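Local coordinates for erythrocyte membrane protein 1 (Plasmodium falciparum, PDB 6S8T), which is the DBLbeta domain of a PfEMP1 adhesin, which binds the host receptor ICAM-1 and probably thereby contributes to the adhesion of infected erythrocytes, at residues D108-P113 against N359-K364; V299-W304 against T434-N439. All blocks are in the same frame, centred on the assembly; numbering follows the deposited sequence.

Contact 1: D108-P113 against N359-K364; sequences DAYIPP and NKIKDK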
# COMPACT_ATOMS: atom_id res chain seq x y z
N ASP A 108 11.42 11.30 2.66
CA ASP A 108 11.25 10.43 1.50
C ASP A 108 10.47 9.19 1.89
O ASP A 108 10.58 8.69 3.01
CB ASP A 108 12.60 10.03 0.89
CG ASP A 108 13.34 11.20 0.28
OD1 ASP A 108 12.69 12.02 -0.41
OD2 ASP A 108 14.56 11.31 0.49
N ALA A 109 9.68 8.69 0.94
CA ALA A 109 8.96 7.44 1.08
C ALA A 109 8.84 6.82 -0.30
O ALA A 109 8.36 7.48 -1.23
CB ALA A 109 7.57 7.66 1.70
N TYR A 110 9.29 5.58 -0.44
CA TYR A 110 9.32 4.95 -1.76
C TYR A 110 7.92 4.52 -2.19
O TYR A 110 7.17 3.92 -1.40
CB TYR A 110 10.29 3.77 -1.75
CG TYR A 110 11.70 4.18 -1.39
CD1 TYR A 110 12.59 4.63 -2.36
CD2 TYR A 110 12.15 4.14 -0.07
CE1 TYR A 110 13.88 5.01 -2.04
CE2 TYR A 110 13.43 4.52 0.26
CZ TYR A 110 14.29 4.96 -0.72
OH TYR A 110 15.58 5.34 -0.40
N ILE A 111 7.58 4.82 -3.43
CA ILE A 111 6.23 4.60 -3.96
C ILE A 111 6.14 3.19 -4.54
O ILE A 111 6.94 2.83 -5.41
CB ILE A 111 5.89 5.64 -5.04
CG1 ILE A 111 6.23 7.05 -4.56
CG2 ILE A 111 4.42 5.54 -5.43
CD1 ILE A 111 5.47 7.48 -3.31
N PRO A 112 5.20 2.36 -4.09
CA PRO A 112 5.02 1.03 -4.69
C PRO A 112 4.59 1.15 -6.15
O PRO A 112 3.77 2.02 -6.49
CB PRO A 112 3.90 0.40 -3.84
CG PRO A 112 3.85 1.23 -2.57
CD PRO A 112 4.26 2.61 -2.97
N PRO A 113 5.13 0.32 -7.03
CA PRO A 113 4.68 0.34 -8.44
C PRO A 113 3.18 0.13 -8.59
O PRO A 113 2.57 0.71 -9.49
CB PRO A 113 5.48 -0.80 -9.08
CG PRO A 113 6.72 -0.90 -8.26
CD PRO A 113 6.30 -0.57 -6.84
N ASN A 359 17.79 0.93 4.31
CA ASN A 359 18.45 1.67 5.38
C ASN A 359 17.72 2.98 5.69
O ASN A 359 17.65 3.40 6.85
CB ASN A 359 19.91 1.93 5.02
CG ASN A 359 20.79 0.72 5.24
OD1 ASN A 359 20.51 -0.12 6.09
ND2 ASN A 359 21.87 0.63 4.47
N LYS A 360 17.19 3.64 4.66
CA LYS A 360 16.41 4.85 4.91
C LYS A 360 15.05 4.52 5.52
O LYS A 360 14.56 5.26 6.37
CB LYS A 360 16.24 5.65 3.62
CG LYS A 360 17.53 6.22 3.07
CD LYS A 360 17.26 7.09 1.85
CE LYS A 360 18.55 7.66 1.29
NZ LYS A 360 18.31 8.46 0.05
N ILE A 361 14.45 3.40 5.10
CA ILE A 361 13.13 3.02 5.62
C ILE A 361 13.23 2.67 7.10
O ILE A 361 12.42 3.13 7.92
CB ILE A 361 12.55 1.86 4.80
CG1 ILE A 361 12.21 2.32 3.38
CG2 ILE A 361 11.33 1.27 5.49
CD1 ILE A 361 11.67 1.21 2.50
N LYS A 362 14.21 1.84 7.47
CA LYS A 362 14.30 1.38 8.85
C LYS A 362 14.74 2.50 9.80
O LYS A 362 14.37 2.48 10.98
CB LYS A 362 15.25 0.19 8.96
CG LYS A 362 16.73 0.53 8.86
CD LYS A 362 17.59 -0.67 9.22
CE LYS A 362 19.06 -0.40 8.95
NZ LYS A 362 19.54 0.84 9.62
N ASP A 363 15.51 3.47 9.30
CA ASP A 363 15.88 4.61 10.13
C ASP A 363 14.68 5.49 10.43
O ASP A 363 14.52 5.96 11.56
CB ASP A 363 16.99 5.42 9.45
CG ASP A 363 18.34 4.74 9.52
OD1 ASP A 363 18.44 3.67 10.17
OD2 ASP A 363 19.30 5.26 8.93
N LYS A 364 13.81 5.71 9.44
CA LYS A 364 12.62 6.51 9.68
C LYS A 364 11.66 5.78 10.62
O LYS A 364 11.06 6.41 11.50
CB LYS A 364 11.93 6.85 8.36
CG LYS A 364 10.82 7.88 8.50
CD LYS A 364 11.34 9.15 9.17
CE LYS A 364 10.23 10.17 9.38
NZ LYS A 364 9.63 10.59 8.08
O HOH W 1 11.04 11.18 5.99
O HOH W 2 17.33 6.25 -2.22
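Y110 reaches across to the helix and meets two successive residues, I361 with its ring and K360 with its hydroxyl. Its CG lies anti to the carbonyl carbon (chi1 -60°), which carries the ring out from the strand toward residues 359-364. I361 comes up at the ring's edge, near its plane: its CG1 sits 3.9 Å from Y110 CD2, and its CD1 touches the same ring carbon. The bond from CA to CB of I361 does not point at the tyrosine, but the end of the side chain comes nearer.

K360 makes the other half of the contact. Its chain runs fully extended beyond CG and crosses the tyrosine at about a right angle, so that its methylenes pass the hydroxyl, nearest at 3.3 Å between K360 CD and Y110 OH. The polar ends are joined through solvent: one water lies in the ring plane, 2.7 Å from Y110 OH, and takes a weak hydrogen bond from K360 NZ at 3.3 Å.

In the fold, this is where the short antiparallel pair of strands 97-98 and 110-111 packs on the long helix 335-372 of a largely helical DBL domain; residues 108-113 fall in its Duffy-binding-like part. I98 of the partner strand also touches the Y110 side chain.

Further along the helix a second water accepts from K364 NZ at 2.6 Å and, weakly, from the backbone N of D108. K364 NZ also forms a salt bridge with D385. The carboxylate of D108, poorly ordered, stays 4.7 Å from K360 NZ at its OD2, too far for a salt bridge, though the opposite charges may still attract.

Contact 2: V299-W304 against T434-N439; sequences VEWAEW and TQFCKN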
# COMPACT_ATOMS: atom_id res chain seq x y z
N VAL A 299 5.75 -3.15 4.34
CA VAL A 299 5.47 -4.58 4.21
C VAL A 299 5.43 -4.99 2.75
O VAL A 299 5.92 -6.06 2.37
CB VAL A 299 4.16 -4.94 4.94
CG1 VAL A 299 3.80 -6.41 4.72
CG2 VAL A 299 4.25 -4.62 6.43
N GLU A 300 4.85 -4.14 1.89
CA GLU A 300 4.82 -4.43 0.46
C GLU A 300 6.21 -4.33 -0.16
O GLU A 300 6.53 -5.06 -1.10
CB GLU A 300 3.84 -3.49 -0.25
CG GLU A 300 3.56 -3.79 -1.73
CD GLU A 300 2.43 -2.94 -2.30
OE1 GLU A 300 1.91 -2.07 -1.57
OE2 GLU A 300 2.04 -3.15 -3.48
N TRP A 301 7.06 -3.43 0.36
CA TRP A 301 8.44 -3.34 -0.10
C TRP A 301 9.21 -4.63 0.20
O TRP A 301 10.01 -5.09 -0.63
CB TRP A 301 9.14 -2.14 0.55
CG TRP A 301 10.57 -1.90 0.07
CD1 TRP A 301 10.98 -0.96 -0.84
CD2 TRP A 301 11.76 -2.58 0.50
NE1 TRP A 301 12.34 -1.02 -1.01
CE2 TRP A 301 12.84 -2.01 -0.20
CE3 TRP A 301 12.01 -3.62 1.40
CZ2 TRP A 301 14.16 -2.44 -0.03
CZ3 TRP A 301 13.32 -4.05 1.57
CH2 TRP A 301 14.38 -3.46 0.86
N ALA A 302 8.98 -5.22 1.37
CA ALA A 302 9.70 -6.43 1.74
C ALA A 302 9.27 -7.62 0.89
O ALA A 302 10.09 -8.48 0.55
CB ALA A 302 9.51 -6.73 3.23
N GLU A 303 7.98 -7.69 0.54
CA GLU A 303 7.51 -8.80 -0.29
C GLU A 303 8.13 -8.75 -1.68
O GLU A 303 8.59 -9.77 -2.19
CB GLU A 303 5.98 -8.79 -0.38
CG GLU A 303 5.43 -9.83 -1.36
CD GLU A 303 3.91 -9.86 -1.45
OE1 GLU A 303 3.25 -8.94 -0.92
OE2 GLU A 303 3.37 -10.80 -2.07
N TRP A 304 8.15 -7.57 -2.30
CA TRP A 304 8.70 -7.46 -3.65
C TRP A 304 10.22 -7.49 -3.67
O TRP A 304 10.80 -7.85 -4.71
CB TRP A 304 8.18 -6.19 -4.33
CG TRP A 304 6.76 -6.36 -4.77
CD1 TRP A 304 5.63 -5.99 -4.08
CD2 TRP A 304 6.30 -6.99 -5.97
NE1 TRP A 304 4.51 -6.34 -4.79
CE2 TRP A 304 4.89 -6.95 -5.96
CE3 TRP A 304 6.95 -7.57 -7.07
CZ2 TRP A 304 4.12 -7.48 -6.99
CZ3 TRP A 304 6.18 -8.10 -8.10
CH2 TRP A 304 4.78 -8.04 -8.05
N THR A 434 16.88 -14.65 4.57
CA THR A 434 15.53 -14.37 5.05
C THR A 434 15.48 -13.44 6.25
O THR A 434 14.40 -12.91 6.54
CB THR A 434 14.81 -15.68 5.41
OG1 THR A 434 15.51 -16.32 6.49
CG2 THR A 434 14.78 -16.62 4.21
N GLN A 435 16.59 -13.22 6.95
CA GLN A 435 16.60 -12.41 8.16
C GLN A 435 16.86 -10.95 7.81
O GLN A 435 17.92 -10.62 7.27
CB GLN A 435 17.65 -12.94 9.14
CG GLN A 435 17.69 -12.20 10.46
CD GLN A 435 18.67 -12.83 11.44
OE1 GLN A 435 18.72 -14.05 11.58
NE2 GLN A 435 19.45 -11.99 12.12
N PHE A 436 15.91 -10.08 8.13
CA PHE A 436 16.01 -8.66 7.79
C PHE A 436 16.84 -7.86 8.78
O PHE A 436 17.10 -6.67 8.52
CB PHE A 436 14.61 -8.05 7.66
CG PHE A 436 13.99 -8.23 6.30
CD1 PHE A 436 13.54 -9.47 5.88
CD2 PHE A 436 13.85 -7.15 5.44
CE1 PHE A 436 12.98 -9.64 4.63
CE2 PHE A 436 13.28 -7.31 4.18
CZ PHE A 436 12.85 -8.56 3.78
N CYS A 437 17.27 -8.45 9.89
CA CYS A 437 18.19 -7.80 10.81
C CYS A 437 19.56 -8.46 10.72
O CYS A 437 19.68 -9.64 10.40
CB CYS A 437 17.68 -7.86 12.26
SG CYS A 437 17.39 -9.54 12.88
N LYS A 438 20.60 -7.67 11.01
CA LYS A 438 21.97 -8.15 10.92
C LYS A 438 22.29 -9.12 12.06
O LYS A 438 22.43 -10.33 11.83
CB LYS A 438 22.96 -6.98 10.94
CG LYS A 438 22.81 -6.04 9.76
CD LYS A 438 23.77 -4.86 9.84
CE LYS A 438 23.61 -3.94 8.64
NZ LYS A 438 24.50 -2.74 8.71
N ASN A 439 22.39 -8.60 13.28
CA ASN A 439 22.68 -9.41 14.45
C ASN A 439 21.40 -9.76 15.20
O ASN A 439 20.33 -9.18 14.97
CB ASN A 439 23.65 -8.68 15.38
CG ASN A 439 25.08 -8.72 14.88
OD1 ASN A 439 25.56 -9.76 14.43
ND2 ASN A 439 25.78 -7.59 14.97
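F436 pushes the end of its ring against two consecutive helix residues, A302 and W301, and the contact between the segments is purely apolar. The A302 methyl approaches the phenyl obliquely, its CB 3.8 Å from F436 CZ and almost as near to CE2. W301 meets F436 edge against edge: W301 CZ3 and F436 CE2 stand 4.2 Å apart, each near the plane of the other ring. With CG anti to the backbone N (chi1 -176°) and chi2 at 101°, the six-membered ring carries CZ3 to the phenylalanine.

No hydrogen bond crosses between the segments; polar groups find partners within or around them. W301 NE1 donates to Q357, which satisfies the buried indole, while the backbone N of F436 bonds to H422. Within the loop, Q435 NE2 gives a bent bond of 2.9 Å to C437 O, arriving from above the carbonyl plane, and it also bonds D450.

Covalently, C437 ties the loop to C2 near the chain's N-terminus by a disulfide. Around the contact, helix 335-372 contributes W358, edge-to-face with F436, and W354, whose ring meets W301; helix 417-424 presents A418 to F436 and I421 to A302, so the loop's phenylalanine is packed among three helices.

Contacts 1 and 2 lie 13 Å apart, centre to centre, and touch at two points. I361 of contact 1 brings its CD1 to 4.0 Å from W301 CD1 of contact 2, joining helix 335-372 to helix 293-319, the helix just before it in the chain. At a second point P112 CB packs 3.9 Å from E300 OE1, where the 108-113 segment runs onto helix 293-319. The segments alternate along the sequence, so the two contacts cross in chain order. The three touching residues of contact 2 are buried, whereas contact 1 is partly buried and includes water.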